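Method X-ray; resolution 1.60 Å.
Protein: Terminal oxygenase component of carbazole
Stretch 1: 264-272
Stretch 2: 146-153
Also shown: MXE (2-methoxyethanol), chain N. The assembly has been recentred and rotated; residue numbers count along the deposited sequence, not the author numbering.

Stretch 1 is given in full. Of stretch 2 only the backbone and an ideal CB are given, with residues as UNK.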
# COMPACT_ATOMS: atom_id res chain seq x y z
N ILE A 264 -31.05 0.33 17.74
CA ILE A 264 -30.17 -0.28 16.73
C ILE A 264 -30.66 -1.71 16.50
O ILE A 264 -31.02 -2.41 17.47
CB ILE A 264 -28.70 -0.20 17.16
CG1 ILE A 264 -27.78 -0.62 16.01
CG2 ILE A 264 -28.46 -1.04 18.43
CD1 ILE A 264 -27.67 0.38 14.86
N TRP A 265 -30.63 -2.15 15.26
CA TRP A 265 -31.18 -3.47 14.85
C TRP A 265 -30.13 -4.21 14.04
O TRP A 265 -29.50 -3.57 13.18
CB TRP A 265 -32.45 -3.24 14.03
CG TRP A 265 -33.47 -2.45 14.79
CD1 TRP A 265 -33.55 -1.10 14.88
CD2 TRP A 265 -34.47 -2.98 15.68
NE1 TRP A 265 -34.56 -0.73 15.73
CE2 TRP A 265 -35.14 -1.87 16.24
CE3 TRP A 265 -34.86 -4.28 16.05
CZ2 TRP A 265 -36.19 -2.02 17.15
CZ3 TRP A 265 -35.87 -4.41 16.97
CH2 TRP A 265 -36.53 -3.30 17.50
N LEU A 266 -30.05 -5.53 14.22
CA LEU A 266 -29.36 -6.37 13.21
C LEU A 266 -30.05 -6.18 11.86
O LEU A 266 -31.27 -6.15 11.78
CB LEU A 266 -29.31 -7.83 13.64
CG LEU A 266 -28.25 -8.18 14.67
CD1 LEU A 266 -28.57 -9.54 15.28
CD2 LEU A 266 -26.85 -8.21 14.06
N PRO A 267 -29.28 -6.18 10.75
CA PRO A 267 -27.82 -6.39 10.77
C PRO A 267 -26.92 -5.16 11.05
O PRO A 267 -25.69 -5.31 11.09
CB PRO A 267 -27.53 -6.85 9.33
CG PRO A 267 -28.57 -6.07 8.52
CD PRO A 267 -29.81 -6.09 9.38
N GLY A 268 -27.51 -4.00 11.22
CA GLY A 268 -26.75 -2.77 11.50
C GLY A 268 -27.50 -1.57 10.96
O GLY A 268 -27.05 -0.90 9.99
N VAL A 269 -28.64 -1.28 11.58
CA VAL A 269 -29.52 -0.19 11.13
C VAL A 269 -30.07 0.49 12.37
O VAL A 269 -30.61 -0.17 13.29
CB VAL A 269 -30.63 -0.62 10.15
CG1 VAL A 269 -31.40 -1.81 10.63
CG2 VAL A 269 -31.58 0.50 9.87
N LEU A 270 -29.91 1.81 12.38
CA LEU A 270 -30.35 2.70 13.47
C LEU A 270 -31.70 3.31 13.11
O LEU A 270 -31.92 3.76 11.96
CB LEU A 270 -29.30 3.80 13.65
CG LEU A 270 -29.48 4.76 14.83
CD1 LEU A 270 -29.05 4.09 16.13
CD2 LEU A 270 -28.71 6.05 14.62
N LYS A 271 -32.58 3.41 14.11
CA LYS A 271 -33.85 4.15 14.03
C LYS A 271 -33.85 5.23 15.10
O LYS A 271 -33.62 4.92 16.28
CB LYS A 271 -35.01 3.19 14.22
CG LYS A 271 -36.36 3.90 14.21
CD LYS A 271 -37.52 2.96 14.42
CE LYS A 271 -38.81 3.70 14.65
NZ LYS A 271 -39.95 2.78 14.82
N VAL A 272 -34.11 6.46 14.66
CA VAL A 272 -34.21 7.61 15.59
C VAL A 272 -35.55 8.28 15.35
O VAL A 272 -35.83 8.71 14.22
CB VAL A 272 -33.07 8.61 15.41
CG1 VAL A 272 -33.17 9.74 16.44
CG2 VAL A 272 -31.70 7.97 15.42
N UNK A 146 -38.79 -7.74 6.59
CA UNK A 146 -39.12 -7.13 7.90
C UNK A 146 -38.17 -7.58 9.02
O UNK A 146 -38.00 -6.80 9.95
CB UNK A 146 -40.56 -7.48 8.29
N UNK A 147 -37.64 -8.81 9.02
CA UNK A 147 -36.74 -9.30 10.07
C UNK A 147 -35.54 -8.35 10.23
O UNK A 147 -35.06 -8.19 11.37
CB UNK A 147 -36.26 -10.72 9.75
N UNK A 148 -35.08 -7.79 9.10
CA UNK A 148 -33.78 -7.06 9.04
C UNK A 148 -34.06 -5.59 8.79
O UNK A 148 -33.14 -4.90 8.32
CB UNK A 148 -32.87 -7.62 7.95
N UNK A 149 -35.22 -5.08 9.19
CA UNK A 149 -35.57 -3.66 9.01
C UNK A 149 -36.15 -3.20 10.33
O UNK A 149 -36.72 -4.00 11.07
CB UNK A 149 -36.55 -3.44 7.86
N UNK A 150 -35.95 -1.94 10.71
CA UNK A 150 -36.46 -1.49 11.99
C UNK A 150 -37.97 -1.44 11.94
O UNK A 150 -38.56 -1.29 10.86
CB UNK A 150 -35.88 -0.12 12.36
N UNK A 151 -38.63 -1.45 13.10
CA UNK A 151 -40.08 -1.27 13.12
C UNK A 151 -40.49 0.04 12.41
O UNK A 151 -39.78 1.05 12.53
CB UNK A 151 -40.59 -1.27 14.56
N UNK A 152 -41.62 -0.02 11.69
CA UNK A 152 -42.32 1.10 10.99
C UNK A 152 -41.69 1.38 9.62
O UNK A 152 -42.29 2.08 8.85
CB UNK A 152 -42.28 2.37 11.84
N UNK A 153 -40.47 0.91 9.32
CA UNK A 153 -39.84 1.21 8.03
C UNK A 153 -40.73 0.75 6.88
O UNK A 153 -40.85 1.49 5.88
CB UNK A 153 -38.47 0.54 7.93
O1 MXE N . -41.20 -8.45 5.21
C1 MXE N . -41.89 -8.78 4.02
C2 MXE N . -41.44 -10.09 3.40
O2 MXE N . -40.56 -9.77 2.31
C3 MXE N . -39.34 -10.38 2.09

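W265, V269 and K271 have CA-to-CB bonds that point toward stretch 2; they bring a ring, two methyls and an extended chain.

Position 146 is out of reach of stretch 1, and most residues would suit. The residue is A146, whose N donates to O1 of 2-methoxyethanol at 2.9 Å.

Position 147 has phi/psi of -55/-36, and its ideal CB meets nothing of stretch 1. Many side chains would fit. It is R147. The O of a water lies 2.7 Å from R147 O and 2.7 Å from L266 O, and so lies between the two backbones. The side chain turns to its neighbour, position 148.

At 148 CA-to-CB runs sideways, and the ideal CB is 3.7 Å from P267 CD. A small or medium side chain, polar or apolar, would suit. The residue is D148. Its CB packs on P267 CD at 3.7 Å, while its carboxylate pairs with R147: NE of R147 donates to OD1 of D148 at 3.0 Å, and NH2 of R147 forms a salt bridge with OD2 of D148 at 2.9 Å.

At 149 the CB points away, and stretch 1 sets little preference. T149 is found here.

Position 150 lies between W265, V269 and K271. The ideal CB is 3.6 Å from W265 CD1 and 3.9 Å from K271 CB. This favours a compact apolar side chain, and phi of -69° allows proline. It is P150. Its CA sits over the five-membered ring of W265, 4.1 Å from the centroid, and its CG meets V269 CG2 at 3.5 Å.

Position 151 has phi/psi of -56/143, as expected for the second residue of the type II turn that starts at 150. Proline is common there, though other residues fit. P151 places CD over the six-membered ring of W265, 3.7 Å from the centroid. Its O accepts a hydrogen bond from K271 NZ at 2.9 Å, at the end of an all-t lysine chain.

Position 152 is the third residue of the turn. Its positive phi of 82° favours glycine, with asparagine or aspartate next. The ideal CB is 3.8 Å from K271 NZ, so an oxygen-bearing side chain would suit the charge. The residue is N152, with OD1 2.9 Å from K271 NZ.

At 153 CA-to-CB points toward stretch 1, but nothing of it lies within 5.5 Å of the ideal CB. Stretch 1 sets no limit on size here, and the identity is not fixed. F153 makes no contact with stretch 1; its N closes the turn on P150 O at 3.3 Å.

Stretch 2 (146-153) ARDTPPNF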
# COMPACT_ATOMS: atom_id res chain seq x y z
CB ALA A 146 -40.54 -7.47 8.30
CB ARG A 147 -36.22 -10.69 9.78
CG ARG A 147 -35.59 -11.33 11.01
CD ARG A 147 -34.66 -12.44 10.69
NE ARG A 147 -33.52 -12.01 9.85
CZ ARG A 147 -32.69 -12.86 9.27
NH1 ARG A 147 -32.76 -14.16 9.54
NH2 ARG A 147 -31.71 -12.43 8.48
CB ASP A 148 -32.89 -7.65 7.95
CG ASP A 148 -32.31 -9.01 8.31
OD1 ASP A 148 -32.27 -9.34 9.50
OD2 ASP A 148 -31.95 -9.76 7.35
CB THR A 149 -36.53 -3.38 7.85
OG1 THR A 149 -37.72 -4.16 8.03
CG2 THR A 149 -35.96 -3.73 6.50
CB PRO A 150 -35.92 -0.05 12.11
CG PRO A 150 -34.74 -0.06 11.18
CD PRO A 150 -35.14 -0.93 10.00
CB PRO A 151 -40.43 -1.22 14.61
CG PRO A 151 -39.25 -1.80 15.34
CD PRO A 151 -38.05 -1.55 14.44
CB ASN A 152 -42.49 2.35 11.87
CG ASN A 152 -43.23 2.03 13.16
OD1 ASN A 152 -42.62 1.81 14.20
ND2 ASN A 152 -44.55 1.85 13.07
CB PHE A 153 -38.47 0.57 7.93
CG PHE A 153 -37.76 0.85 6.63
CD1 PHE A 153 -37.16 2.08 6.43
CD2 PHE A 153 -37.74 -0.07 5.59
CE1 PHE A 153 -36.53 2.38 5.24
CE2 PHE A 153 -37.13 0.24 4.39
CZ PHE A 153 -36.48 1.45 4.24
O HOH W 1 -33.10 -7.51 13.15
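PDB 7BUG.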